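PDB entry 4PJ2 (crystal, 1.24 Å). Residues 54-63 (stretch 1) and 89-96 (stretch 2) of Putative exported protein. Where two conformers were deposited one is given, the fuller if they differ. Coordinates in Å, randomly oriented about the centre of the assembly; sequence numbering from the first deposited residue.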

ATOM      1  N   VAL A  54      -6.710 -11.453  11.803  1.00 10.37           N
ATOM      2  CA  VAL A  54      -5.510 -10.754  11.369  1.00 10.42           C
ATOM      3  C   VAL A  54      -5.255 -11.115   9.906  1.00 10.59           C
ATOM      4  O   VAL A  54      -5.282 -12.292   9.549  1.00 11.85           O
ATOM      5  N   LEU A  55      -5.030 -10.097   9.081  1.00 10.74           N
ATOM      6  CA  LEU A  55      -4.828 -10.278   7.653  1.00 12.31           C
ATOM      7  C   LEU A  55      -3.566  -9.554   7.211  1.00 11.11           C
ATOM      8  O   LEU A  55      -3.157  -8.574   7.818  1.00 11.53           O
ATOM      9  N   PRO A  56      -2.971 -10.007   6.110  1.00 11.83           N
ATOM     10  CA  PRO A  56      -1.858  -9.271   5.523  1.00 11.96           C
ATOM     11  C   PRO A  56      -2.304  -7.942   4.941  1.00 12.35           C
ATOM     12  O   PRO A  56      -3.454  -7.803   4.508  1.00 13.93           O
ATOM     13  N   ARG A  57      -1.398  -6.971   4.932  1.00 12.87           N
ATOM     14  CA  ARG A  57      -1.638  -5.741   4.195  1.00 15.28           C
ATOM     15  C   ARG A  57      -0.484  -5.409   3.320  1.00 15.18           C
ATOM     16  O   ARG A  57       0.667  -5.348   3.732  1.00 16.42           O
ATOM     17  N   ASP A  58      -0.832  -5.170   2.069  1.00 15.90           N
ATOM     18  CA  ASP A  58       0.138  -4.765   1.076  1.00 16.74           C
ATOM     19  C   ASP A  58       0.042  -3.267   0.895  1.00 16.40           C
ATOM     20  O   ASP A  58      -0.514  -2.757  -0.105  1.00 17.88           O
ATOM     21  N   GLY A  59       0.557  -2.559   1.878  1.00 15.84           N
ATOM     22  CA  GLY A  59       0.574  -1.120   1.893  1.00 16.87           C
ATOM     23  C   GLY A  59       0.003  -0.632   3.188  1.00 17.92           C
ATOM     24  O   GLY A  59       0.036  -1.336   4.195  1.00 19.40           O
ATOM     25  N   SER A  60      -0.519   0.577   3.158  1.00 18.45           N
ATOM     26  CA  SER A  60      -1.112   1.236   4.315  0.50 18.95           C
ATOM     27  C   SER A  60      -2.633   1.270   4.195  1.00 18.24           C
ATOM     28  O   SER A  60      -3.175   1.430   3.094  1.00 18.25           O
ATOM     29  N   ILE A  61      -3.331   1.160   5.312  1.00 16.69           N
ATOM     30  CA  ILE A  61      -4.775   1.266   5.270  1.00 15.64           C
ATOM     31  C   ILE A  61      -5.128   2.684   4.885  1.00 17.77           C
ATOM     32  O   ILE A  61      -4.644   3.651   5.487  1.00 19.83           O
ATOM     33  N   LYS A  62      -5.968   2.797   3.865  1.00 17.94           N
ATOM     34  CA  LYS A  62      -6.346   4.071   3.289  1.00 20.73           C
ATOM     35  C   LYS A  62      -7.698   4.524   3.817  1.00 22.12           C
ATOM     36  O   LYS A  62      -7.887   5.700   4.099  1.00 24.94           O
ATOM     37  N   GLU A  63      -8.643   3.597   3.932  1.00 20.93           N
ATOM     38  CA  GLU A  63      -9.988   3.946   4.385  1.00 22.25           C
ATOM     39  C   GLU A  63     -10.777   2.695   4.756  1.00 19.71           C
ATOM     40  O   GLU A  63     -10.460   1.587   4.314  1.00 18.76           O
ATOM     41  N   TYR A  89      -1.312   0.936  -6.041  1.00 21.02           N
ATOM     42  CA  TYR A  89      -2.358  -0.037  -6.308  1.00 20.38           C
ATOM     43  C   TYR A  89      -3.191  -0.309  -5.066  1.00 19.53           C
ATOM     44  O   TYR A  89      -2.684  -0.372  -3.935  1.00 20.37           O
ATOM     45  N   LEU A  90      -4.484  -0.480  -5.288  1.00 19.18           N
ATOM     46  CA  LEU A  90      -5.412  -0.735  -4.192  1.00 18.77           C
ATOM     47  C   LEU A  90      -5.707  -2.208  -4.050  1.00 18.14           C
ATOM     48  O   LEU A  90      -5.832  -2.972  -5.000  1.00 18.90           O
ATOM     49  N   SER A  91      -5.846  -2.600  -2.789  1.00 17.21           N
ATOM     50  CA  SER A  91      -6.341  -3.914  -2.435  1.00 16.31           C
ATOM     51  C   SER A  91      -7.395  -3.701  -1.366  1.00 15.73           C
ATOM     52  O   SER A  91      -7.499  -2.623  -0.781  1.00 16.69           O
ATOM     53  N   ALA A  92      -8.229  -4.698  -1.160  1.00 15.85           N
ATOM     54  CA  ALA A  92      -9.258  -4.560  -0.150  1.00 16.03           C
ATOM     55  C   ALA A  92      -9.747  -5.916   0.266  1.00 16.93           C
ATOM     56  O   ALA A  92      -9.780  -6.854  -0.531  1.00 18.41           O
ATOM     57  N   ASP A  93     -10.141  -5.996   1.528  1.00 15.24           N
ATOM     58  CA  ASP A  93     -10.818  -7.156   2.079  1.00 15.17           C
ATOM     59  C   ASP A  93     -12.188  -6.740   2.570  1.00 15.71           C
ATOM     60  O   ASP A  93     -12.338  -5.678   3.162  1.00 16.77           O
ATOM     61  N   ALA A  94     -13.174  -7.584   2.315  1.00 17.64           N
ATOM     62  CA  ALA A  94     -14.520  -7.376   2.835  1.00 18.43           C
ATOM     63  C   ALA A  94     -14.823  -8.419   3.911  1.00 18.45           C
ATOM     64  O   ALA A  94     -14.436  -9.582   3.776  1.00 17.91           O
ATOM     65  N   PHE A  95     -15.550  -7.988   4.938  1.00 17.32           N
ATOM     66  CA  PHE A  95     -15.927  -8.830   6.067  1.00 17.06           C
ATOM     67  C   PHE A  95     -17.414  -8.738   6.337  1.00 17.62           C
ATOM     68  O   PHE A  95     -17.990  -7.651   6.299  1.00 20.07           O
ATOM     69  N   THR A  96     -18.015  -9.877   6.632  1.00 20.10           N
ATOM     70  CA  THR A  96     -19.346  -9.885   7.226  1.00 21.13           C
ATOM     71  C   THR A  96     -19.190  -9.826   8.731  1.00 22.43           C
ATOM     72  O   THR A  96     -18.215 -10.365   9.276  1.00 23.01           O
TER

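Strand 54-57 and strand 90-96 run nearly antiparallel, at 168°, but their axes approach no closer than 9.1 Å. No direct hydrogen bond crosses the gap; side-chain contacts and three waters bridge it, and the two stretches together bury 260 Å².

Leu 55 contributes the most covered surface, 68 Å². Its CB points toward the second stretch, and the rotamer (chi1 m, chi2 p) brings CD2 within contact of two residues of strand 90-96. Leu 55 CD2 lies 3.5 Å from Asp 93 CG and 3.8 Å from Phe 95 CZ, the latter an apolar contact made obliquely to the ring. Phe 95 and Asp 93, both with chi1 m, alternate with the out-of-reach Ala 94, so their side chains emerge on the same side of the strand to meet the leucine. Val 54, the neighbour of Leu 55, points away.

Leu 90 and Lys 62 follow, with 34 and 33 Å² covered. The CB of Lys 62 points toward the second stretch, and its side chain, extended with all four chi angles t, makes contact through its aliphatic portion: Lys 62 CD packs 4.1 Å from Leu 90 CD2. The CB of Leu 90 points sideways, but the end of its m, t side chain comes nearer.

Asp 93 is also polar in its dealings. Asp 93 OD2 is 4.4 Å from Pro 56 O; both are acceptors, and water 1 joins them by donating to each, at 2.6 Å to Pro 56 O and 2.8 Å to Asp 93 OD2.

Further along, Ser 91 (chi1 p) points toward the turn at Asp 58, where Asp 58 O and Ser 91 OG are 4.3 Å apart. Water again spans the distance. Water 2 lies 2.8 Å from both Asp 58 O and Ser 91 OG and 3.0 Å from Tyr 89 O, while water 3 accepts from Asp 58 N at 2.9 Å and sits 2.7 Å from Ser 91 OG. Through waters 2 and 3 the serine hydroxyl is linked to both Asp 58 O and Asp 58 N.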

ATOM      1  CB  VAL A  54      -4.269 -11.164  12.201  1.00 11.33           C
ATOM      2  CG1 VAL A  54      -3.120 -10.226  11.887  1.00 11.78           C
ATOM      3  CG2 VAL A  54      -4.582 -11.138  13.686  1.00 11.78           C
ATOM      4  CB  LEU A  55      -6.006  -9.715   6.863  1.00 14.71           C
ATOM      5  CG  LEU A  55      -7.211 -10.638   6.728  1.00 19.52           C
ATOM      6  CD1 LEU A  55      -8.024 -10.673   7.990  1.00 21.68           C
ATOM      7  CD2 LEU A  55      -8.068 -10.210   5.575  1.00 21.66           C
ATOM      8  CB  PRO A  56      -1.352 -10.206   4.413  1.00 14.51           C
ATOM      9  CG  PRO A  56      -2.421 -11.111   4.154  1.00 16.28           C
ATOM     10  CD  PRO A  56      -3.304 -11.207   5.339  1.00 13.60           C
ATOM     11  CB  ARG A  57      -1.957  -4.540   5.064  1.00 17.73           C
ATOM     12  CG  ARG A  57      -0.924  -4.249   6.065  1.00 15.89           C
ATOM     13  CD  ARG A  57      -1.119  -2.919   6.854  1.00 14.79           C
ATOM     14  NE  ARG A  57      -0.058  -2.883   7.849  1.00 12.98           N
ATOM     15  CZ  ARG A  57       1.100  -2.254   7.740  1.00 12.86           C
ATOM     16  NH1 ARG A  57       1.373  -1.485   6.704  1.00 13.26           N
ATOM     17  NH2 ARG A  57       1.989  -2.367   8.712  1.00 13.16           N
ATOM     18  CB  ASP A  58      -0.084  -5.483  -0.232  1.00 18.10           C
ATOM     19  CG  ASP A  58       0.923  -5.083  -1.255  1.00 18.79           C
ATOM     20  OD1 ASP A  58       2.003  -4.577  -0.865  1.00 19.13           O
ATOM     21  OD2 ASP A  58       0.641  -5.263  -2.447  1.00 20.39           O
ATOM     22  CB  SER A  60      -0.614   2.678   4.387  0.50 20.84           C
ATOM     23  OG  SER A  60       0.778   2.753   4.182  0.50 22.60           O
ATOM     24  CB  ILE A  61      -5.390   0.926   6.614  1.00 15.09           C
ATOM     25  CG1 ILE A  61      -5.122  -0.548   6.955  1.00 15.21           C
ATOM     26  CG2 ILE A  61      -6.883   1.214   6.596  1.00 15.60           C
ATOM     27  CD1 ILE A  61      -5.711  -1.010   8.271  1.00 15.79           C
ATOM     28  CB  LYS A  62      -6.397   3.926   1.772  1.00 23.18           C
ATOM     29  CG  LYS A  62      -6.754   5.211   1.035  1.00 26.24           C
ATOM     30  CD  LYS A  62      -7.147   4.957  -0.422  1.00 29.68           C
ATOM     31  CE  LYS A  62      -7.753   6.200  -1.078  1.00 32.14           C
ATOM     32  NZ  LYS A  62      -8.513   5.848  -2.299  1.00 33.79           N
ATOM     33  CB  GLU A  63     -10.729   4.751   3.322  1.00 27.19           C
ATOM     34  CG  GLU A  63     -11.166   3.946   2.132  1.00 30.81           C
ATOM     35  CD  GLU A  63     -11.968   4.774   1.133  1.00 35.10           C
ATOM     36  OE1 GLU A  63     -11.704   4.634  -0.076  1.00 37.37           O
ATOM     37  OE2 GLU A  63     -12.864   5.548   1.546  1.00 36.49           O
ATOM     38  CB  TYR A  89      -1.768  -1.347  -6.815  1.00 20.32           C
ATOM     39  CG  TYR A  89      -0.906  -1.129  -8.034  1.00 19.83           C
ATOM     40  CD1 TYR A  89      -1.475  -0.771  -9.253  1.00 21.42           C
ATOM     41  CD2 TYR A  89       0.475  -1.260  -7.983  1.00 20.26           C
ATOM     42  CE1 TYR A  89      -0.705  -0.539 -10.378  1.00 21.22           C
ATOM     43  CE2 TYR A  89       1.255  -1.037  -9.118  1.00 20.67           C
ATOM     44  CZ  TYR A  89       0.643  -0.675 -10.312  1.00 20.46           C
ATOM     45  OH  TYR A  89       1.344  -0.429 -11.464  1.00 20.54           O
ATOM     46  CB  LEU A  90      -6.727   0.025  -4.420  1.00 20.34           C
ATOM     47  CG  LEU A  90      -6.614   1.552  -4.469  1.00 21.54           C
ATOM     48  CD1 LEU A  90      -7.985   2.173  -4.740  1.00 22.76           C
ATOM     49  CD2 LEU A  90      -6.024   2.142  -3.209  1.00 23.26           C
ATOM     50  CB  SER A  91      -5.197  -4.821  -1.955  1.00 16.78           C
ATOM     51  OG  SER A  91      -4.477  -4.226  -0.886  1.00 17.22           O
ATOM     52  CB  ALA A  92     -10.423  -3.738  -0.672  1.00 16.56           C
ATOM     53  CB  ASP A  93     -10.012  -7.737   3.242  1.00 15.18           C
ATOM     54  CG  ASP A  93      -8.640  -8.154   2.816  1.00 16.71           C
ATOM     55  OD1 ASP A  93      -8.534  -9.094   2.002  1.00 19.94           O
ATOM     56  OD2 ASP A  93      -7.665  -7.511   3.261  1.00 16.67           O
ATOM     57  CB  ALA A  94     -15.557  -7.450   1.714  1.00 19.50           C
ATOM     58  CB  PHE A  95     -15.214  -8.396   7.360  1.00 16.36           C
ATOM     59  CG  PHE A  95     -13.723  -8.406   7.277  1.00 14.96           C
ATOM     60  CD1 PHE A  95     -12.986  -9.438   7.830  1.00 16.98           C
ATOM     61  CD2 PHE A  95     -13.054  -7.360   6.685  1.00 15.59           C
ATOM     62  CE1 PHE A  95     -11.613  -9.428   7.754  1.00 17.95           C
ATOM     63  CE2 PHE A  95     -11.674  -7.355   6.589  1.00 15.61           C
ATOM     64  CZ  PHE A  95     -10.959  -8.384   7.131  1.00 17.20           C
ATOM     65  CB  THR A  96     -20.168 -11.117   6.839  1.00 22.91           C
ATOM     66  OG1 THR A  96     -19.399 -12.300   7.051  1.00 22.58           O
ATOM     67  CG2 THR A  96     -20.568 -11.040   5.390  1.00 23.32           C
TER
HETATM   68  O   HOH W   1      -5.038  -7.668   2.440  1.00 26.31           O
HETATM   69  O   HOH W   2      -2.510  -2.735  -2.114  1.00 17.19           O
HETATM   70  O   HOH W   3      -3.520  -5.748   1.152  1.00 17.98           O